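Local coordinates for methylmalonyl-CoA carboxyltransferase 12S subunit (Propionibacterium freudenreichii, PDB 1ON3) that catalyses transfer of the carboxyl group of methylmalonyl-CoA to the biotin of the 1.3S subunit, forming propanoyl-CoA, and builds the hexameric core of transcarboxylase, at the interface of chains A and B and the interface of chains A and C. Numbering follows the deposited sequence. Chains: chain A/B/C, Methylmalonyl-CoA carboxyltransferase 12S subunit.

Contact 1: the interface of chains A and B. Residues chain A 279-280, 491; chain B 12-13, 16.
B:Val16 and B:Met12, on the first turns of helix 12-27, pack against A:Arg279 and A:Asp491 in the close-fitting part of this helix-to-surface contact within the 12S homohexamer. The isopropyl group of B:Val16 lies over one face of the A:Asp491 carboxylate, with CG2 3.6 Å from OD2 of A:Asp491 and the other methyl, CG1, 3.8 Å from its OD1. That carboxylate is held by A:Arg279 of the same chain, which approaches side-on. NE of A:Arg279 donates to OD2 of A:Asp491 at 3.0 Å, and NH2 forms a salt bridge with OD1 at 2.7 Å. Both oxygens are met on their syn sides, and this paired grip holds the carboxylate's rotation and so the face turned to the valine. Beside it, CG of B:Met12 rests 3.3 Å from the carbonyl O of A:Arg279.

The gap between arginine and glutamate is looser and hydrated. The guanidinium of A:Arg279 stands nearly perpendicular to the B:Glu13 carboxylate, 84° between planes, and a water bridges NH1 of A:Arg279 to OE1 of B:Glu13. B:Glu13 bends at chi2 (71°), turning its carboxylate towards that of A:Asp280, nearly coplanar with it. OE1 of B:Glu13 comes within 2.7 Å of A:Asp280 OD1, a close approach of two acceptors, understandable if one carboxylate carries a proton, which the structure does not show. The bridging water lies 2.7 Å from the same OE1 of B:Glu13.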
ATOM      1  N   ARG A 279       2.182 -48.120  13.252  1.00 21.66           N
ATOM      2  CA  ARG A 279       2.973 -48.459  14.435  1.00 19.76           C
ATOM      3  C   ARG A 279       4.098 -49.448  14.151  1.00 23.69           C
ATOM      4  O   ARG A 279       5.101 -49.481  14.873  1.00 20.37           O
ATOM      5  CB  ARG A 279       2.092 -49.080  15.523  1.00 20.72           C
ATOM      6  CG  ARG A 279       1.111 -48.148  16.194  1.00 15.88           C
ATOM      7  CD  ARG A 279       0.225 -48.941  17.140  1.00 18.74           C
ATOM      8  NE  ARG A 279      -0.868 -48.132  17.657  1.00 18.31           N
ATOM      9  CZ  ARG A 279      -1.976 -48.632  18.192  1.00 22.90           C
ATOM     10  NH1 ARG A 279      -2.133 -49.950  18.280  1.00 22.57           N
ATOM     11  NH2 ARG A 279      -2.929 -47.818  18.628  1.00 18.73           N
ATOM     12  N   ASP A 280       3.927 -50.248  13.103  1.00 27.33           N
ATOM     13  CA  ASP A 280       4.890 -51.293  12.769  1.00 28.23           C
ATOM     14  C   ASP A 280       5.849 -51.043  11.622  1.00 28.94           C
ATOM     15  O   ASP A 280       6.618 -51.931  11.263  1.00 34.15           O
ATOM     16  CB  ASP A 280       4.135 -52.593  12.486  1.00 32.82           C
ATOM     17  CG  ASP A 280       3.035 -52.850  13.490  1.00 36.60           C
ATOM     18  OD1 ASP A 280       3.321 -52.791  14.705  1.00 36.32           O
ATOM     19  OD2 ASP A 280       1.885 -53.103  13.063  1.00 43.95           O
ATOM     20  N   ASP A 491       0.410 -41.273  19.145  1.00 18.54           N
ATOM     21  CA  ASP A 491       0.335 -42.665  18.734  1.00 16.65           C
ATOM     22  C   ASP A 491       0.537 -42.603  17.229  1.00 17.27           C
ATOM     23  O   ASP A 491      -0.172 -41.871  16.539  1.00 17.36           O
ATOM     24  CB  ASP A 491      -1.066 -43.207  19.057  1.00 16.71           C
ATOM     25  CG  ASP A 491      -1.329 -44.597  18.478  1.00 13.29           C
ATOM     26  OD1 ASP A 491      -2.424 -45.133  18.755  1.00 15.94           O
ATOM     27  OD2 ASP A 491      -0.471 -45.156  17.758  1.00 15.94           O
TER
ATOM     28  N   MET B  12       6.656 -50.705  20.006  1.00 31.96           N
ATOM     29  CA  MET B  12       5.904 -49.493  19.728  1.00 30.13           C
ATOM     30  C   MET B  12       4.540 -49.587  20.415  1.00 29.26           C
ATOM     31  O   MET B  12       4.059 -48.609  20.987  1.00 28.40           O
ATOM     32  CB  MET B  12       5.731 -49.314  18.216  1.00 28.60           C
ATOM     33  CG  MET B  12       5.130 -47.969  17.797  1.00 30.95           C
ATOM     34  SD  MET B  12       6.163 -46.531  18.227  1.00 30.04           S
ATOM     35  CE  MET B  12       7.308 -46.528  16.858  1.00 18.01           C
ATOM     36  N   GLU B  13       3.920 -50.763  20.374  1.00 29.11           N
ATOM     37  CA  GLU B  13       2.613 -50.935  21.014  1.00 32.67           C
ATOM     38  C   GLU B  13       2.722 -50.671  22.511  1.00 31.31           C
ATOM     39  O   GLU B  13       1.840 -50.047  23.111  1.00 30.44           O
ATOM     40  CB  GLU B  13       2.063 -52.350  20.778  1.00 32.90           C
ATOM     41  CG  GLU B  13       1.452 -52.566  19.399  1.00 40.59           C
ATOM     42  CD  GLU B  13       2.486 -52.591  18.284  1.00 44.46           C
ATOM     43  OE1 GLU B  13       2.084 -52.495  17.103  1.00 45.23           O
ATOM     44  OE2 GLU B  13       3.695 -52.713  18.585  1.00 47.63           O
ATOM     45  N   VAL B  16       3.009 -47.065  23.106  1.00 20.71           N
ATOM     46  CA  VAL B  16       1.732 -46.403  22.882  1.00 21.32           C
ATOM     47  C   VAL B  16       0.848 -46.532  24.119  1.00 23.33           C
ATOM     48  O   VAL B  16       0.116 -45.604  24.477  1.00 19.97           O
ATOM     49  CB  VAL B  16       1.009 -46.990  21.642  1.00 21.64           C
ATOM     50  CG1 VAL B  16      -0.470 -46.610  21.654  1.00 15.67           C
ATOM     51  CG2 VAL B  16       1.672 -46.457  20.376  1.00 19.95           C
TER
HETATM   52  O   HOH W   1      -0.549 -52.164  16.896  1.00 36.04           O

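Contact 2: the interface of chains A and C. Residues chain A 231-233; chain C 380, 382-383, 385-386.
C:Arg386 reaches from helix 384-397 across the turn formed by A:Ser231, A:Gly232 and A:Asn233, at the two-fold interface between chains A and C of the hexamer. A chi1 of 57° tucks CG in beside both backbone N and C, and the straight chain beyond carries NE to the carbonyl of A:Ser231. CB passes 3.6 Å from OD1 of A:Asn233. CG follows the same amide oxygen more closely, and CD touches two oxygens, A:Asn233 OD1 at 3.3 Å and the carbonyl O of A:Gly232 at 3.4 Å. At NE the aliphatic run gives way to a polar bond, donated at 2.7 Å to the carbonyl O of A:Ser231. This oxygen lies at the guanidinium edge, and NE in turn lies in the carbonyl plane, with a C=O...N angle of 154°. CZ lies 3.3 Å from the same O of A:Ser231, between the NE bond and a weak one from NH2. The oxygen belongs to the last residue of helix 224-231.

A:Asn233 also touches C:Ile385, the residue before the arginine; the two side chains cross at about a right angle, with CG of A:Asn233 3.7 Å from CB of C:Ile385. Its ND2 meets a water that also contacts the backbone N of C:Ile385 and the carbonyl O of C:Glu380, so the water joins the two chains. The hydroxyl OG of A:Ser231 donates to that same C:Glu380 O at 2.9 Å, approaching from above the carbonyl plane.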
ATOM      1  N   SER A 231      23.320 -35.514 -12.474  1.00 19.27           N
ATOM      2  CA  SER A 231      23.319 -34.052 -12.516  1.00 24.50           C
ATOM      3  C   SER A 231      22.324 -33.308 -11.627  1.00 21.86           C
ATOM      4  O   SER A 231      22.585 -32.169 -11.233  1.00 19.65           O
ATOM      5  CB  SER A 231      23.122 -33.599 -13.958  1.00 25.66           C
ATOM      6  OG  SER A 231      24.017 -34.285 -14.811  1.00 30.12           O
ATOM      7  N   GLY A 232      21.192 -33.934 -11.326  1.00 19.47           N
ATOM      8  CA  GLY A 232      20.187 -33.285 -10.496  1.00 18.46           C
ATOM      9  C   GLY A 232      19.424 -32.189 -11.229  1.00 20.52           C
ATOM     10  O   GLY A 232      18.747 -31.362 -10.598  1.00 20.11           O
ATOM     11  N   ASN A 233      19.517 -32.186 -12.558  1.00 16.96           N
ATOM     12  CA  ASN A 233      18.862 -31.172 -13.391  1.00 19.46           C
ATOM     13  C   ASN A 233      17.372 -31.327 -13.681  1.00 19.28           C
ATOM     14  O   ASN A 233      16.729 -30.363 -14.077  1.00 18.55           O
ATOM     15  CB  ASN A 233      19.534 -31.061 -14.763  1.00 19.44           C
ATOM     16  CG  ASN A 233      20.919 -30.465 -14.700  1.00 23.69           C
ATOM     17  OD1 ASN A 233      21.200 -29.600 -13.873  1.00 19.98           O
ATOM     18  ND2 ASN A 233      21.793 -30.911 -15.599  1.00 20.83           N
TER
ATOM     19  N   GLU C 380      28.905 -31.272 -16.821  1.00 19.08           N
ATOM     20  CA  GLU C 380      27.522 -31.652 -17.108  1.00 22.25           C
ATOM     21  C   GLU C 380      27.016 -32.459 -15.912  1.00 24.41           C
ATOM     22  O   GLU C 380      25.949 -32.178 -15.356  1.00 21.72           O
ATOM     23  CB  GLU C 380      27.435 -32.499 -18.386  1.00 24.83           C
ATOM     24  CG  GLU C 380      27.959 -31.829 -19.663  1.00 31.00           C
ATOM     25  CD  GLU C 380      27.177 -30.581 -20.078  1.00 36.73           C
ATOM     26  OE1 GLU C 380      25.926 -30.610 -20.050  1.00 30.94           O
ATOM     27  OE2 GLU C 380      27.817 -29.569 -20.455  1.00 38.11           O
ATOM     28  N   GLY C 382      27.971 -32.427 -12.942  1.00 21.40           N
ATOM     29  CA  GLY C 382      27.882 -31.622 -11.735  1.00 24.14           C
ATOM     30  C   GLY C 382      26.746 -30.607 -11.770  1.00 22.14           C
ATOM     31  O   GLY C 382      26.621 -29.773 -10.868  1.00 19.74           O
ATOM     32  N   GLY C 383      25.923 -30.676 -12.813  1.00 18.96           N
ATOM     33  CA  GLY C 383      24.804 -29.761 -12.935  1.00 19.74           C
ATOM     34  C   GLY C 383      25.130 -28.369 -13.443  1.00 21.64           C
ATOM     35  O   GLY C 383      24.636 -27.373 -12.895  1.00 17.89           O
ATOM     36  N   ILE C 385      23.998 -27.046 -15.867  1.00 20.53           N
ATOM     37  CA  ILE C 385      22.730 -26.473 -16.313  1.00 20.94           C
ATOM     38  C   ILE C 385      22.012 -25.703 -15.201  1.00 19.20           C
ATOM     39  O   ILE C 385      21.578 -24.576 -15.416  1.00 20.52           O
ATOM     40  CB  ILE C 385      21.770 -27.559 -16.873  1.00 22.00           C
ATOM     41  CG1 ILE C 385      22.238 -28.005 -18.265  1.00 20.14           C
ATOM     42  CG2 ILE C 385      20.340 -26.989 -16.969  1.00 19.17           C
ATOM     43  CD1 ILE C 385      21.440 -29.165 -18.842  1.00 22.27           C
ATOM     44  N   ARG C 386      21.886 -26.300 -14.019  1.00 19.61           N
ATOM     45  CA  ARG C 386      21.204 -25.614 -12.930  1.00 19.93           C
ATOM     46  C   ARG C 386      22.082 -24.565 -12.228  1.00 22.69           C
ATOM     47  O   ARG C 386      21.578 -23.521 -11.803  1.00 17.51           O
ATOM     48  CB  ARG C 386      20.645 -26.633 -11.928  1.00 17.58           C
ATOM     49  CG  ARG C 386      21.667 -27.579 -11.332  1.00 15.13           C
ATOM     50  CD  ARG C 386      20.987 -28.752 -10.660  1.00 16.61           C
ATOM     51  NE  ARG C 386      21.954 -29.745 -10.194  1.00 16.43           N
ATOM     52  CZ  ARG C 386      22.613 -29.683  -9.040  1.00 20.16           C
ATOM     53  NH1 ARG C 386      22.407 -28.667  -8.202  1.00 24.14           N
ATOM     54  NH2 ARG C 386      23.496 -30.632  -8.730  1.00 17.76           N
TER
HETATM   55  O   HOH W   2      24.301 -30.104 -16.284  1.00 19.43           O

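Contact 3: the interface of chains A and C. Residues chain A 165-166, 190, 352, 356; chain C 393, 519-520.
The C:Asn520 amide lies nearly coplanar with the A:Asp190 carboxylate, 16° between planes, and the two meet at their edges. In this member of the CoA carboxyltransferase family, C:Asn520 belongs to the C-terminal tail of one subunit and lies against the surface of its two-fold partner, which hides 81 Å² of it. ND2 of C:Asn520 donates in its own plane to the anti lone pair of A:Asp190 OD2 at 2.9 Å, with 171° at the hydrogen. A water at 3.2 Å from ND2 of C:Asn520 also lies close to the amide plane and passes the contact on to the carbonyl O of A:Asp190. Off one side of the amide plane stands the A:Phe356 ring, inclined to it, its CD1 4.1 Å from ND2 of C:Asn520. Another water sits off the opposite side and joins OD1 of C:Asn520, at 3.0 Å, to the carboxylate OE2 of A:Glu352. The bond to A:Asp190 and the waters at ND2 and OD1 probably set the amide's rotation. The A:Phe356 ring receives OD1 of A:Asp190 at its edge, while the C:Tyr393 ring turns an edge to OG of A:Ser165, 3.9 Å from CE1 of C:Tyr393.

The A:Ser165 hydroxyl swings away from its own backbone N (chi1 -169°), which turns OG towards the tail, where it accepts from the backbone N of C:Asn520 at 2.6 Å. CA of C:Gly519 packs 3.5 Å from the carbonyl O of A:Ser165.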
ATOM      1  N   SER A 165       8.735 -16.656 -13.013  1.00 11.20           N
ATOM      2  CA  SER A 165       9.106 -17.501 -11.885  1.00 13.90           C
ATOM      3  C   SER A 165       8.398 -17.131 -10.592  1.00 14.92           C
ATOM      4  O   SER A 165       8.503 -15.994 -10.105  1.00 14.00           O
ATOM      5  CB  SER A 165      10.626 -17.475 -11.672  1.00 14.02           C
ATOM      6  OG  SER A 165      11.025 -18.469 -10.747  1.00 16.12           O
ATOM      7  N   GLY A 166       7.682 -18.104 -10.033  1.00 12.13           N
ATOM      8  CA  GLY A 166       6.952 -17.872  -8.799  1.00 13.97           C
ATOM      9  C   GLY A 166       5.626 -17.127  -8.946  1.00 14.47           C
ATOM     10  O   GLY A 166       4.981 -16.824  -7.937  1.00 14.56           O
ATOM     11  N   ASP A 190       9.874 -24.348 -13.596  1.00 10.91           N
ATOM     12  CA  ASP A 190       9.786 -25.004 -12.294  1.00 10.14           C
ATOM     13  C   ASP A 190      10.083 -26.501 -12.289  1.00 13.31           C
ATOM     14  O   ASP A 190      10.704 -27.015 -11.359  1.00 15.12           O
ATOM     15  CB  ASP A 190       8.404 -24.752 -11.697  1.00 12.69           C
ATOM     16  CG  ASP A 190       8.153 -23.284 -11.449  1.00 13.31           C
ATOM     17  OD1 ASP A 190       7.128 -22.784 -11.933  1.00 12.12           O
ATOM     18  OD2 ASP A 190       8.991 -22.642 -10.775  1.00 15.14           O
ATOM     19  N   GLU A 352      14.811 -26.720  -3.131  1.00 12.40           N
ATOM     20  CA  GLU A 352      14.096 -26.290  -4.324  1.00 11.64           C
ATOM     21  C   GLU A 352      12.591 -26.564  -4.208  1.00 13.97           C
ATOM     22  O   GLU A 352      11.768 -25.755  -4.633  1.00 13.16           O
ATOM     23  CB  GLU A 352      14.627 -26.985  -5.576  1.00 11.37           C
ATOM     24  CG  GLU A 352      13.893 -26.537  -6.839  1.00 17.38           C
ATOM     25  CD  GLU A 352      14.197 -27.381  -8.067  1.00 19.73           C
ATOM     26  OE1 GLU A 352      14.068 -28.617  -7.991  1.00 22.23           O
ATOM     27  OE2 GLU A 352      14.549 -26.802  -9.115  1.00 23.02           O
ATOM     28  N   PHE A 356       9.540 -23.851  -4.007  1.00  9.79           N
ATOM     29  CA  PHE A 356       8.463 -23.875  -4.982  1.00 11.57           C
ATOM     30  C   PHE A 356       7.100 -23.919  -4.269  1.00 12.40           C
ATOM     31  O   PHE A 356       6.206 -23.131  -4.569  1.00 11.52           O
ATOM     32  CB  PHE A 356       8.560 -25.098  -5.911  1.00 10.77           C
ATOM     33  CG  PHE A 356       7.386 -25.214  -6.843  1.00 14.51           C
ATOM     34  CD1 PHE A 356       7.357 -24.499  -8.037  1.00 11.70           C
ATOM     35  CD2 PHE A 356       6.256 -25.943  -6.469  1.00 12.41           C
ATOM     36  CE1 PHE A 356       6.220 -24.489  -8.853  1.00 13.66           C
ATOM     37  CE2 PHE A 356       5.110 -25.950  -7.267  1.00  7.95           C
ATOM     38  CZ  PHE A 356       5.085 -25.215  -8.469  1.00 11.70           C
TER
ATOM     39  N   TYR C 393      19.303 -16.048 -13.711  1.00 15.47           N
ATOM     40  CA  TYR C 393      18.231 -15.715 -12.782  1.00 14.95           C
ATOM     41  C   TYR C 393      18.586 -14.444 -11.999  1.00 16.19           C
ATOM     42  O   TYR C 393      17.825 -13.475 -11.991  1.00 16.35           O
ATOM     43  CB  TYR C 393      18.006 -16.877 -11.798  1.00 18.15           C
ATOM     44  CG  TYR C 393      16.880 -16.632 -10.825  1.00 18.73           C
ATOM     45  CD1 TYR C 393      15.622 -17.211 -11.016  1.00 19.37           C
ATOM     46  CD2 TYR C 393      17.057 -15.782  -9.731  1.00 20.46           C
ATOM     47  CE1 TYR C 393      14.570 -16.944 -10.142  1.00 20.29           C
ATOM     48  CE2 TYR C 393      16.018 -15.509  -8.851  1.00 23.08           C
ATOM     49  CZ  TYR C 393      14.778 -16.091  -9.059  1.00 21.11           C
ATOM     50  OH  TYR C 393      13.758 -15.833  -8.170  1.00 26.52           O
ATOM     51  N   GLY C 519      10.836 -15.603  -6.485  1.00 22.03           N
ATOM     52  CA  GLY C 519      10.911 -16.441  -7.666  1.00 19.93           C
ATOM     53  C   GLY C 519      11.501 -17.784  -7.264  1.00 20.68           C
ATOM     54  O   GLY C 519      11.703 -18.028  -6.075  1.00 18.79           O
ATOM     55  N   ASN C 520      11.783 -18.643  -8.243  1.00 19.02           N
ATOM     56  CA  ASN C 520      12.342 -19.979  -7.996  1.00 19.44           C
ATOM     57  C   ASN C 520      13.840 -19.951  -8.317  1.00 19.34           C
ATOM     58  O   ASN C 520      14.249 -20.304  -9.421  1.00 18.59           O
ATOM     59  CB  ASN C 520      11.633 -21.011  -8.899  1.00 21.42           C
ATOM     60  CG  ASN C 520      12.007 -22.463  -8.572  1.00 31.28           C
ATOM     61  OD1 ASN C 520      13.022 -22.722  -7.926  1.00 27.94           O
ATOM     62  ND2 ASN C 520      11.183 -23.418  -9.041  1.00 25.88           N
TER
HETATM   63  O   HOH W   3      10.876 -26.565  -8.742  1.00 18.72           O
HETATM   64  O   HOH W   4      15.020 -23.764  -9.885  1.00 27.91           O

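Contacts 2 and 3 belong to the same two-fold interface of chains A and C, their C-alpha centres about 16 Å apart. Helix 384-397 of chain C links them: its start serves contact 2 and C:Tyr393, further along, borders contact 3. The twins generated by the symmetry exchange the roles of the chains. Contact 1 lies about 42 Å from contact 2 and 40 Å from contact 3, shares no residues with them, and joins chain A to a different neighbour through an interface that is not an exact two-fold. Chain A therefore holds two partners with separate surfaces, in keeping with its place in the hexameric core.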